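Esterase YdiI (Escherichia coli, PDB 4K49) hydrolyses 1,4-dihydroxy-2-naphthoyl-CoA to 1,4-dihydroxy-2-naphthoate and CoA in menaquinone biosynthesis, and also acts on many other acyl-CoA thioesters. Local coordinates at residues V59-S64 with G96-V101; E63-V68 with W114-F119; A38-D43 with G51-G56. All coordinates share one frame; numbering follows the deposited sequence.

Contact 1 of 3, residues V59-S64 with G96-V101. With HFQ (2,4-dihydroxyphenacyl coenzyme A), chain F.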
# COMPACT_ATOMS: atom_id res chain seq x y z
N VAL A 59 -3.99 1.24 0.18
CA VAL A 59 -3.46 0.50 1.30
C VAL A 59 -2.55 1.38 2.17
O VAL A 59 -2.48 1.19 3.39
CB VAL A 59 -2.76 -0.79 0.84
CG1 VAL A 59 -2.19 -1.57 2.04
CG2 VAL A 59 -3.74 -1.65 0.06
N VAL A 60 -1.88 2.35 1.57
CA VAL A 60 -1.07 3.26 2.39
C VAL A 60 -1.99 4.03 3.34
O VAL A 60 -1.71 4.16 4.55
CB VAL A 60 -0.26 4.25 1.53
CG1 VAL A 60 0.38 5.30 2.43
CG2 VAL A 60 0.84 3.52 0.75
N LEU A 61 -3.10 4.50 2.81
CA LEU A 61 -4.09 5.19 3.64
C LEU A 61 -4.61 4.27 4.75
O LEU A 61 -4.66 4.67 5.91
CB LEU A 61 -5.25 5.69 2.78
CG LEU A 61 -6.36 6.44 3.52
CD1 LEU A 61 -5.85 7.69 4.26
CD2 LEU A 61 -7.44 6.80 2.53
N ALA A 62 -4.99 3.05 4.40
CA ALA A 62 -5.50 2.11 5.40
C ALA A 62 -4.46 1.81 6.48
O ALA A 62 -4.76 1.84 7.67
CB ALA A 62 -5.98 0.83 4.74
N GLU A 63 -3.23 1.51 6.07
CA GLU A 63 -2.24 1.18 7.08
C GLU A 63 -1.84 2.42 7.90
O GLU A 63 -1.54 2.29 9.09
CB GLU A 63 -1.01 0.48 6.48
CG GLU A 63 -0.06 -0.02 7.58
CD GLU A 63 0.76 -1.22 7.18
OE1 GLU A 63 0.47 -1.87 6.15
OE2 GLU A 63 1.72 -1.53 7.91
N SER A 64 -1.87 3.60 7.30
CA SER A 64 -1.57 4.84 8.04
C SER A 64 -2.60 5.10 9.14
O SER A 64 -2.23 5.40 10.28
CB SER A 64 -1.54 6.05 7.10
OG SER A 64 -0.52 5.93 6.11
N GLY A 96 -10.30 13.84 -7.16
CA GLY A 96 -10.82 14.26 -5.87
C GLY A 96 -10.03 13.70 -4.71
O GLY A 96 -8.81 13.51 -4.81
N ARG A 97 -10.71 13.46 -3.60
CA ARG A 97 -10.06 12.86 -2.44
C ARG A 97 -10.86 11.64 -2.06
O ARG A 97 -12.06 11.57 -2.32
CB ARG A 97 -10.01 13.86 -1.27
CG ARG A 97 -9.14 15.09 -1.54
CD ARG A 97 -9.06 16.03 -0.32
NE ARG A 97 -8.26 15.47 0.78
CZ ARG A 97 -6.93 15.55 0.85
NH1 ARG A 97 -6.25 16.14 -0.12
NH2 ARG A 97 -6.27 15.03 1.89
N VAL A 98 -10.19 10.65 -1.47
CA VAL A 98 -10.90 9.54 -0.87
C VAL A 98 -10.79 9.67 0.64
O VAL A 98 -9.90 10.36 1.16
CB VAL A 98 -10.38 8.18 -1.38
CG1 VAL A 98 -10.69 8.04 -2.87
CG2 VAL A 98 -8.87 8.06 -1.13
N ARG A 99 -11.71 9.01 1.35
CA ARG A 99 -11.84 9.16 2.79
C ARG A 99 -11.85 7.80 3.47
O ARG A 99 -12.72 6.97 3.20
CB ARG A 99 -13.16 9.90 3.08
CG ARG A 99 -13.57 9.97 4.56
CD ARG A 99 -14.88 10.76 4.70
NE ARG A 99 -15.99 10.17 3.94
CZ ARG A 99 -16.90 9.35 4.46
NH1 ARG A 99 -17.87 8.86 3.71
NH2 ARG A 99 -16.83 9.03 5.74
N GLY A 100 -10.89 7.55 4.35
CA GLY A 100 -10.85 6.27 5.04
C GLY A 100 -11.39 6.41 6.46
O GLY A 100 -11.07 7.36 7.16
N VAL A 101 -12.23 5.46 6.85
CA VAL A 101 -12.79 5.42 8.20
C VAL A 101 -12.35 4.14 8.88
O VAL A 101 -12.56 3.03 8.36
CB VAL A 101 -14.34 5.45 8.17
CG1 VAL A 101 -14.89 5.39 9.59
CG2 VAL A 101 -14.84 6.69 7.44
CB HFQ F . 3.19 0.25 10.23
N1A HFQ F . 11.80 -4.63 18.34
O1A HFQ F . 11.74 -13.68 15.09
P1A HFQ F . 11.36 -12.74 13.93
C1B HFQ F . 3.15 1.58 9.42
O1B HFQ F . 3.50 1.56 8.20
C1D HFQ F . 13.36 -8.29 15.43
S1P HFQ F . 4.84 -0.15 10.77
C2A HFQ F . 12.61 -4.59 17.27
O2A HFQ F . 11.96 -13.26 12.61
P2A HFQ F . 8.88 -12.12 14.95
C2B HFQ F . 2.76 2.87 10.05
O2B HFQ F . 1.59 6.53 11.62
C2D HFQ F . 13.90 -9.57 15.67
O2D HFQ F . 15.02 -9.55 16.57
C2P HFQ F . 5.77 -0.61 9.33
N3A HFQ F . 12.92 -5.71 16.59
O3A HFQ F . 9.81 -12.65 13.77
C3B HFQ F . 2.25 3.86 9.20
O3B HFQ F . 3.40 2.17 12.30
C3D HFQ F . 14.36 -9.95 14.37
O3D HFQ F . 15.54 -9.15 14.10
P3D HFQ F . 17.02 -9.84 13.88
C3P HFQ F . 5.50 -1.97 8.75
C4A HFQ F . 12.43 -6.90 17.00
O4A HFQ F . 7.57 -12.73 14.83
C4B HFQ F . 1.86 5.06 9.73
C4D HFQ F . 13.33 -9.48 13.48
O4D HFQ F . 12.63 -8.44 14.22
N4P HFQ F . 5.58 -3.03 9.62
C5A HFQ F . 11.60 -6.99 18.10
O5A HFQ F . 9.44 -12.47 16.33
C5B HFQ F . 1.99 5.30 11.10
C5D HFQ F . 12.41 -10.58 13.16
O5D HFQ F . 11.91 -11.31 14.22
C5P HFQ F . 6.83 -3.45 10.15
O5P HFQ F . 7.92 -2.87 9.81
C6A HFQ F . 11.29 -5.79 18.79
N6A HFQ F . 10.42 -5.82 19.95
O6A HFQ F . 8.82 -10.57 14.79
C6B HFQ F . 2.51 4.32 11.95
C6P HFQ F . 6.90 -4.62 11.11
N7A HFQ F . 11.27 -8.32 18.25
O7A HFQ F . 17.74 -9.96 15.32
C7B HFQ F . 2.89 3.11 11.43
C7P HFQ F . 7.87 -5.69 10.58
C8A HFQ F . 11.87 -9.04 17.29
O8A HFQ F . 16.88 -11.16 13.29
N8P HFQ F . 7.81 -6.98 11.25
N9A HFQ F . 12.58 -8.17 16.53
O9A HFQ F . 17.85 -8.93 12.96
C9P HFQ F . 8.58 -7.17 12.48
O9P HFQ F . 9.23 -6.28 12.90
CAP HFQ F . 8.50 -8.53 13.14
OAP HFQ F . 7.65 -9.37 12.41
CBP HFQ F . 7.94 -8.42 14.57
CCP HFQ F . 7.71 -9.80 15.01
CDP HFQ F . 9.00 -7.75 15.47
CEP HFQ F . 6.69 -7.65 14.56

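Contact 2 of 3, residues E63-V68 with W114-F119. With HFQ (2,4-dihydroxyphenacyl coenzyme A), chain F.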
# COMPACT_ATOMS: atom_id res chain seq x y z
N GLU A 63 -3.23 1.51 6.07
CA GLU A 63 -2.24 1.18 7.08
C GLU A 63 -1.84 2.42 7.90
O GLU A 63 -1.54 2.29 9.09
CB GLU A 63 -1.01 0.48 6.48
CG GLU A 63 -0.06 -0.02 7.58
CD GLU A 63 0.76 -1.22 7.18
OE1 GLU A 63 0.47 -1.87 6.15
OE2 GLU A 63 1.72 -1.53 7.91
N SER A 64 -1.87 3.60 7.30
CA SER A 64 -1.57 4.84 8.04
C SER A 64 -2.60 5.10 9.14
O SER A 64 -2.23 5.40 10.28
CB SER A 64 -1.54 6.05 7.10
OG SER A 64 -0.52 5.93 6.11
N ILE A 65 -3.88 4.99 8.80
CA ILE A 65 -4.93 5.27 9.78
C ILE A 65 -4.95 4.17 10.85
O ILE A 65 -4.90 4.46 12.05
CB ILE A 65 -6.32 5.37 9.13
CG1 ILE A 65 -6.31 6.41 8.01
CG2 ILE A 65 -7.38 5.76 10.18
CD1 ILE A 65 -7.65 6.45 7.28
N GLY A 66 -4.99 2.91 10.42
CA GLY A 66 -5.03 1.80 11.36
C GLY A 66 -3.84 1.72 12.31
O GLY A 66 -4.00 1.45 13.51
N SER A 67 -2.64 1.96 11.79
CA SER A 67 -1.44 1.91 12.61
C SER A 67 -1.42 3.03 13.65
O SER A 67 -1.02 2.81 14.80
CB SER A 67 -0.17 2.00 11.76
OG SER A 67 -0.03 0.91 10.86
N VAL A 68 -1.80 4.24 13.26
CA VAL A 68 -1.72 5.32 14.25
C VAL A 68 -2.87 5.19 15.24
O VAL A 68 -2.72 5.51 16.42
CB VAL A 68 -1.60 6.73 13.61
CG1 VAL A 68 -2.94 7.23 13.13
CG2 VAL A 68 -1.03 7.71 14.64
N TRP A 114 -7.80 -3.83 12.88
CA TRP A 114 -8.51 -2.62 12.52
C TRP A 114 -9.21 -2.81 11.19
O TRP A 114 -8.65 -3.44 10.28
CB TRP A 114 -7.53 -1.44 12.41
CG TRP A 114 -6.94 -1.07 13.71
CD1 TRP A 114 -5.77 -1.52 14.25
CD2 TRP A 114 -7.50 -0.16 14.67
NE1 TRP A 114 -5.57 -0.95 15.49
CE2 TRP A 114 -6.62 -0.12 15.77
CE3 TRP A 114 -8.67 0.60 14.71
CZ2 TRP A 114 -6.87 0.68 16.89
CZ3 TRP A 114 -8.92 1.40 15.83
CH2 TRP A 114 -8.02 1.43 16.90
N GLN A 115 -10.42 -2.27 11.08
CA GLN A 115 -11.13 -2.27 9.80
C GLN A 115 -11.05 -0.85 9.25
O GLN A 115 -11.36 0.11 9.95
CB GLN A 115 -12.60 -2.64 9.99
CG GLN A 115 -13.50 -2.25 8.81
CD GLN A 115 -14.98 -2.31 9.14
OE1 GLN A 115 -15.66 -1.28 9.27
NE2 GLN A 115 -15.51 -3.53 9.26
N ILE A 116 -10.62 -0.72 8.00
CA ILE A 116 -10.63 0.59 7.38
C ILE A 116 -11.44 0.51 6.10
O ILE A 116 -11.13 -0.28 5.21
CB ILE A 116 -9.20 1.09 7.06
CG1 ILE A 116 -8.34 1.07 8.33
CG2 ILE A 116 -9.26 2.50 6.47
CD1 ILE A 116 -7.52 -0.23 8.51
N GLU A 117 -12.49 1.32 6.01
CA GLU A 117 -13.23 1.43 4.77
C GLU A 117 -12.91 2.76 4.14
O GLU A 117 -12.87 3.80 4.84
CB GLU A 117 -14.74 1.31 5.01
CG GLU A 117 -15.17 -0.09 5.49
CD GLU A 117 -16.67 -0.17 5.72
OE1 GLU A 117 -17.24 0.81 6.26
OE2 GLU A 117 -17.26 -1.21 5.38
N ILE A 118 -12.68 2.75 2.84
CA ILE A 118 -12.27 3.96 2.12
C ILE A 118 -13.30 4.27 1.05
O ILE A 118 -13.59 3.42 0.19
CB ILE A 118 -10.89 3.79 1.48
CG1 ILE A 118 -9.82 3.55 2.58
CG2 ILE A 118 -10.55 4.99 0.59
CD1 ILE A 118 -8.45 3.18 2.01
N PHE A 119 -13.83 5.50 1.11
CA PHE A 119 -14.94 5.94 0.27
C PHE A 119 -14.53 7.05 -0.68
O PHE A 119 -13.63 7.85 -0.36
CB PHE A 119 -16.10 6.47 1.14
CG PHE A 119 -16.60 5.48 2.14
CD1 PHE A 119 -16.04 5.44 3.41
CD2 PHE A 119 -17.61 4.59 1.82
CE1 PHE A 119 -16.49 4.51 4.35
CE2 PHE A 119 -18.07 3.67 2.75
CZ PHE A 119 -17.51 3.63 4.02
CB HFQ F . 3.19 0.25 10.23
N1A HFQ F . 11.80 -4.63 18.34
O1A HFQ F . 11.74 -13.68 15.09
P1A HFQ F . 11.36 -12.74 13.93
C1B HFQ F . 3.15 1.58 9.42
O1B HFQ F . 3.50 1.56 8.20
C1D HFQ F . 13.36 -8.29 15.43
S1P HFQ F . 4.84 -0.15 10.77
C2A HFQ F . 12.61 -4.59 17.27
O2A HFQ F . 11.96 -13.26 12.61
P2A HFQ F . 8.88 -12.12 14.95
C2B HFQ F . 2.76 2.87 10.05
O2B HFQ F . 1.59 6.53 11.62
C2D HFQ F . 13.90 -9.57 15.67
O2D HFQ F . 15.02 -9.55 16.57
C2P HFQ F . 5.77 -0.61 9.33
N3A HFQ F . 12.92 -5.71 16.59
O3A HFQ F . 9.81 -12.65 13.77
C3B HFQ F . 2.25 3.86 9.20
O3B HFQ F . 3.40 2.17 12.30
C3D HFQ F . 14.36 -9.95 14.37
O3D HFQ F . 15.54 -9.15 14.10
P3D HFQ F . 17.02 -9.84 13.88
C3P HFQ F . 5.50 -1.97 8.75
C4A HFQ F . 12.43 -6.90 17.00
O4A HFQ F . 7.57 -12.73 14.83
C4B HFQ F . 1.86 5.06 9.73
C4D HFQ F . 13.33 -9.48 13.48
O4D HFQ F . 12.63 -8.44 14.22
N4P HFQ F . 5.58 -3.03 9.62
C5A HFQ F . 11.60 -6.99 18.10
O5A HFQ F . 9.44 -12.47 16.33
C5B HFQ F . 1.99 5.30 11.10
C5D HFQ F . 12.41 -10.58 13.16
O5D HFQ F . 11.91 -11.31 14.22
C5P HFQ F . 6.83 -3.45 10.15
O5P HFQ F . 7.92 -2.87 9.81
C6A HFQ F . 11.29 -5.79 18.79
N6A HFQ F . 10.42 -5.82 19.95
O6A HFQ F . 8.82 -10.57 14.79
C6B HFQ F . 2.51 4.32 11.95
C6P HFQ F . 6.90 -4.62 11.11
N7A HFQ F . 11.27 -8.32 18.25
O7A HFQ F . 17.74 -9.96 15.32
C7B HFQ F . 2.89 3.11 11.43
C7P HFQ F . 7.87 -5.69 10.58
C8A HFQ F . 11.87 -9.04 17.29
O8A HFQ F . 16.88 -11.16 13.29
N8P HFQ F . 7.81 -6.98 11.25
N9A HFQ F . 12.58 -8.17 16.53
O9A HFQ F . 17.85 -8.93 12.96
C9P HFQ F . 8.58 -7.17 12.48
O9P HFQ F . 9.23 -6.28 12.90
CAP HFQ F . 8.50 -8.53 13.14
OAP HFQ F . 7.65 -9.37 12.41
CBP HFQ F . 7.94 -8.42 14.57
CCP HFQ F . 7.71 -9.80 15.01
CDP HFQ F . 9.00 -7.75 15.47
CEP HFQ F . 6.69 -7.65 14.56

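Contact 3 of 3, residues A38-D43 with G51-G56. With HFQ (2,4-dihydroxyphenacyl coenzyme A), chain E.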
# COMPACT_ATOMS: atom_id res chain seq x y z
N ALA A 38 -9.33 9.84 7.93
CA ALA A 38 -8.34 10.61 7.18
C ALA A 38 -8.68 10.59 5.69
O ALA A 38 -9.29 9.64 5.18
CB ALA A 38 -6.93 10.10 7.42
N THR A 39 -8.28 11.64 4.99
CA THR A 39 -8.48 11.70 3.55
C THR A 39 -7.14 11.74 2.82
O THR A 39 -6.09 11.98 3.42
CB THR A 39 -9.34 12.93 3.15
OG1 THR A 39 -8.68 14.12 3.60
CG2 THR A 39 -10.72 12.85 3.80
N MET A 40 -7.18 11.50 1.51
CA MET A 40 -5.97 11.41 0.68
C MET A 40 -6.39 11.77 -0.74
O MET A 40 -7.47 11.37 -1.20
CB MET A 40 -5.40 9.98 0.73
CG MET A 40 -4.23 9.72 -0.22
SD MET A 40 -3.68 7.98 -0.20
CE MET A 40 -5.03 7.21 -1.07
N PRO A 41 -5.57 12.57 -1.45
CA PRO A 41 -5.99 12.96 -2.79
C PRO A 41 -5.75 11.87 -3.81
O PRO A 41 -4.91 10.97 -3.61
CB PRO A 41 -5.09 14.16 -3.10
CG PRO A 41 -3.85 13.91 -2.29
CD PRO A 41 -4.36 13.28 -1.01
N VAL A 42 -6.50 11.93 -4.91
CA VAL A 42 -6.24 11.10 -6.08
C VAL A 42 -5.58 11.97 -7.13
O VAL A 42 -6.26 12.76 -7.80
CB VAL A 42 -7.54 10.52 -6.67
CG1 VAL A 42 -7.23 9.54 -7.79
CG2 VAL A 42 -8.34 9.81 -5.60
N ASP A 43 -4.26 11.85 -7.27
CA ASP A 43 -3.52 12.66 -8.23
C ASP A 43 -2.21 11.98 -8.57
O ASP A 43 -2.03 10.80 -8.27
CB ASP A 43 -3.30 14.10 -7.72
CG ASP A 43 -2.47 14.17 -6.44
OD1 ASP A 43 -1.48 13.41 -6.28
OD2 ASP A 43 -2.80 15.02 -5.58
N GLY A 51 -4.31 5.93 -14.87
CA GLY A 51 -5.20 6.99 -14.43
C GLY A 51 -6.09 6.69 -13.24
O GLY A 51 -6.91 7.53 -12.86
N LEU A 52 -5.95 5.51 -12.65
CA LEU A 52 -6.73 5.17 -11.46
C LEU A 52 -5.95 5.47 -10.19
O LEU A 52 -4.72 5.57 -10.21
CB LEU A 52 -7.13 3.69 -11.46
CG LEU A 52 -7.74 3.13 -12.74
CD1 LEU A 52 -8.20 1.68 -12.52
CD2 LEU A 52 -8.89 4.01 -13.21
N LEU A 53 -6.66 5.62 -9.08
CA LEU A 53 -6.00 5.60 -7.78
C LEU A 53 -5.28 4.26 -7.65
O LEU A 53 -5.87 3.20 -7.83
CB LEU A 53 -7.06 5.77 -6.68
CG LEU A 53 -6.55 5.61 -5.25
CD1 LEU A 53 -5.49 6.67 -4.95
CD2 LEU A 53 -7.70 5.71 -4.28
N HIS A 54 -3.98 4.33 -7.36
CA HIS A 54 -3.13 3.15 -7.20
C HIS A 54 -3.68 2.32 -6.03
O HIS A 54 -3.97 2.87 -4.95
CB HIS A 54 -1.71 3.63 -6.88
CG HIS A 54 -0.63 2.62 -7.10
ND1 HIS A 54 -0.52 1.47 -6.35
CD2 HIS A 54 0.45 2.64 -7.92
CE1 HIS A 54 0.56 0.79 -6.73
NE2 HIS A 54 1.16 1.49 -7.68
N GLY A 55 -3.83 1.02 -6.25
CA GLY A 55 -4.31 0.14 -5.20
C GLY A 55 -3.43 0.22 -3.96
O GLY A 55 -3.92 0.14 -2.82
N GLY A 56 -2.14 0.40 -4.18
CA GLY A 56 -1.19 0.51 -3.09
C GLY A 56 -1.40 1.77 -2.29
O GLY A 56 -1.20 1.82 -1.08
CB HFQ E . -4.06 -1.84 -9.65
N1A HFQ E . -12.80 -1.76 -19.34
O1A HFQ E . -19.56 -4.88 -13.13
P1A HFQ E . -18.22 -4.51 -12.43
C1B HFQ E . -2.86 -0.84 -9.57
O1B HFQ E . -2.79 -0.03 -8.59
C1D HFQ E . -15.61 -1.07 -15.29
S1P HFQ E . -5.56 -1.16 -10.34
C2A HFQ E . -12.73 -0.79 -18.41
O2A HFQ E . -18.46 -4.28 -10.93
P2A HFQ E . -16.91 -6.73 -11.56
C2B HFQ E . -1.81 -0.76 -10.61
O2B HFQ E . 1.30 -0.45 -13.36
C2D HFQ E . -17.00 -0.93 -15.43
O2D HFQ E . -17.35 0.12 -16.33
C2P HFQ E . -6.29 -0.07 -9.14
N3A HFQ E . -13.59 -0.77 -17.38
O3A HFQ E . -17.19 -5.62 -12.66
C3B HFQ E . -0.57 -0.27 -10.21
O3B HFQ E . -3.23 -1.66 -12.35
C3D HFQ E . -17.54 -0.72 -14.12
O3D HFQ E . -17.93 0.67 -13.93
P3D HFQ E . -19.44 1.02 -13.39
C3P HFQ E . -6.91 -0.72 -7.96
C4A HFQ E . -14.53 -1.73 -17.25
O4A HFQ E . -18.16 -7.42 -11.27
C4B HFQ E . 0.45 -0.16 -11.12
C4D HFQ E . -16.53 -1.10 -13.18
O4D HFQ E . -15.41 -1.58 -13.98
N4P HFQ E . -7.95 -1.56 -8.28
C5A HFQ E . -14.63 -2.75 -18.19
O5A HFQ E . -15.87 -7.70 -12.16
C5B HFQ E . 0.25 -0.56 -12.45
C5D HFQ E . -17.05 -2.21 -12.37
O5D HFQ E . -17.65 -3.21 -13.10
C5P HFQ E . -9.18 -1.01 -8.74
O5P HFQ E . -9.33 0.26 -8.82
C6A HFQ E . -13.72 -2.75 -19.27
N6A HFQ E . -13.76 -3.77 -20.28
O6A HFQ E . -16.28 -6.07 -10.29
C6B HFQ E . -0.99 -1.06 -12.85
C6P HFQ E . -10.33 -1.91 -9.10
N7A HFQ E . -15.67 -3.56 -17.79
O7A HFQ E . -20.49 -0.07 -13.95
C7B HFQ E . -2.02 -1.15 -11.94
C7P HFQ E . -11.68 -1.46 -8.50
C8A HFQ E . -16.20 -3.07 -16.65
O8A HFQ E . -19.44 1.01 -11.93
N8P HFQ E . -12.68 -2.52 -8.42
N9A HFQ E . -15.51 -1.96 -16.32
O9A HFQ E . -19.84 2.42 -13.88
C9P HFQ E . -13.50 -2.80 -9.61
O9P HFQ E . -13.35 -2.15 -10.59
CAP HFQ E . -14.52 -3.93 -9.52
OAP HFQ E . -14.70 -4.25 -8.18
CBP HFQ E . -14.00 -5.21 -10.21
CCP HFQ E . -14.95 -6.32 -9.98
CDP HFQ E . -13.79 -4.99 -11.72
CEP HFQ E . -12.69 -5.55 -9.62

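Contact 1 of 3, residues V59-S64 with G96-V101
L61 of helix 55-72 packs on V98 and G100 of strand 97-104, one point where the central helix of a hotdog fold beds into the sheet curled round it. The contact across the segments is apolar and buried, with L61 as its single helix residue. Its CG stands anti to the backbone N (chi1 -179°), which carries CG toward the strand, and chi2 (59°) brings CD2 to it. There CD2 lies 4.1 Å from V98 CG2, the two side chains meeting at a slant, and 4.0 Å from the backbone N of G100. The glycine allows this close seat: a beta carbon at G100 would point toward the helix and come within 3.4 Å of L61 CD2, a tight fit. I118, on strand 111-119, touches both L61 and V98 and extends the same apolar layer, while M40 covers V98 from strand 36-41.

Within 59-64, the bound 2,4-dihydroxyphenacyl-CoA is touched by E63 and S64. E63 is inferred to be the active-site nucleophile or proton acceptor. With its chain extended, E63 OE2 comes to 3.3 Å from the ligand's methylene CB, and E63 OE2 is 3.6 Å from the ligand's carbonyl oxygen O1B. Its other oxygen, OE1, is hydrogen-bonded to H89 NE2 of the second subunit, which restrains the turn of the carboxylate. S64 lies against the ligand ring through its CA.

Hydrogen bonding within the helix sets S64 in place, and its OG also bonds H54 NE2 of the second subunit. Two donors of S64 share V60 O from opposite faces of the carbonyl plane: the backbone N at 2.8 Å, and OG at 2.6 Å, raised 42° out of that plane.

Contact 2 of 3, residues E63-V68 with W114-F119
The carbonyl oxygen of G66 sits over one face of the W114 ring, 3.4 Å above its plane and displaced toward the rim on the pyrrole side. Although G66 O is 3.5 Å from W114 NE1, the N-H is badly angled for a hydrogen bond, and NE1 has instead a weak one with Q112 OE1. The indole CG is anti to the carbonyl carbon (chi1 -67°), which swings the ring against the helix backbone.

I116, two residues on and also directed at the helix, uses both its branches. CD1 reaches G66 CA at 4.3 Å, and CG2 meets I65 CD1 at the same distance. G66 is thus the thin place on the helix: a beta carbon on it would fall 3.2 Å from I116 CD1 and 3.6 Å from W114 CB, so its bare CA is what lets the strand come so near.

Away from the strand, the helix turns S67 to 2,4-dihydroxyphenacyl-CoA, its CB 3.3 Å from ring carbon C7B. S67 OG and its backbone N both donate to E63 O, from opposite faces, which holds the serine against the ligand.

Segment 63-68 runs roughly antiparallel to 114-119, their axes 8.6 Å apart at closest and at 147°. Strand 111-119 is flanked in the sheet by 97-104 and by 125-135, and on the latter W114 and I116 pair through the backbone with L131 and S129. C102 of strand 97-104 touches I65, W114 and I116 alike, and I65 goes on to L36 and A38 of strand 36-41.

Contact 3 of 3, residues A38-D43 with G51-G56
The carbonyl oxygen O1B of 2,4-dihydroxyphenacyl-CoA takes a nearly straight hydrogen bond from G55 N (2.8 Å, 166°), the first amide of helix 55-72. H54, just before it, is the N-cap. Its ND1 accepts from G56 N at 2.9 Å, with the nitrogen in the plane of the imidazole. Held there and, through NE2, by the mate of the intersubunit bond of contact 1, the ring is fixed in rotation and offers a face to the ligand, whose ring carbon C3B lies 3.5 Å above it, offset toward the rim. With an alanine here, G56 N is likely to lose its cap, S64 OG of the second subunit this partner, and the ligand ring its imidazole cover. G55 suits the site as well, since a beta carbon there would be crowded by ligand C3P.

Behind this polar turn, L53 joins the 51-56 segment to M40 of strand 36-41 and to V42 just beyond P41. Its CB rests 3.9 Å from V42 CG1, the side chains crossing at about a right angle. Its CD1 meets M40 CE, also at 3.9 Å. M40 is stretched out from its backbone and then bent at the sulfur (chi3 73°), which carries CE over to the leucine. L53 also pairs through its backbone with A93.

A loop leading into the hotdog helix, with the helix's first amide placed to meet the acyl carbonyl, is characteristic of hotdog-fold thioesterases. The bond to the ketone of this analogue is consistent with G55 N polarising the thioester carbonyl of the substrate, probably helped by the positive end of the helix.

Overall arrangement
All three contacts use helix 55-72: contact 3 where it begins, contact 1 midway and contact 2 further along, sharing E63 and S64 with contact 1. The centres of contacts 1 and 2 are about 7 Å apart, those of 1 and 3 about 8 Å, and those of 2 and 3 about 14 Å. Strand 97-104 lies between 36-41 and 111-119 in the sheet, with probable hydrogen bonds V101 N to E117 O (2.7 Å) and G100 N to A38 O (2.8 Å). Contacts 1 and 2 border one ligand and contact 3 the other. Each active site is therefore composite: E63, S64 and S67 of one subunit face H54 and G55 of its partner.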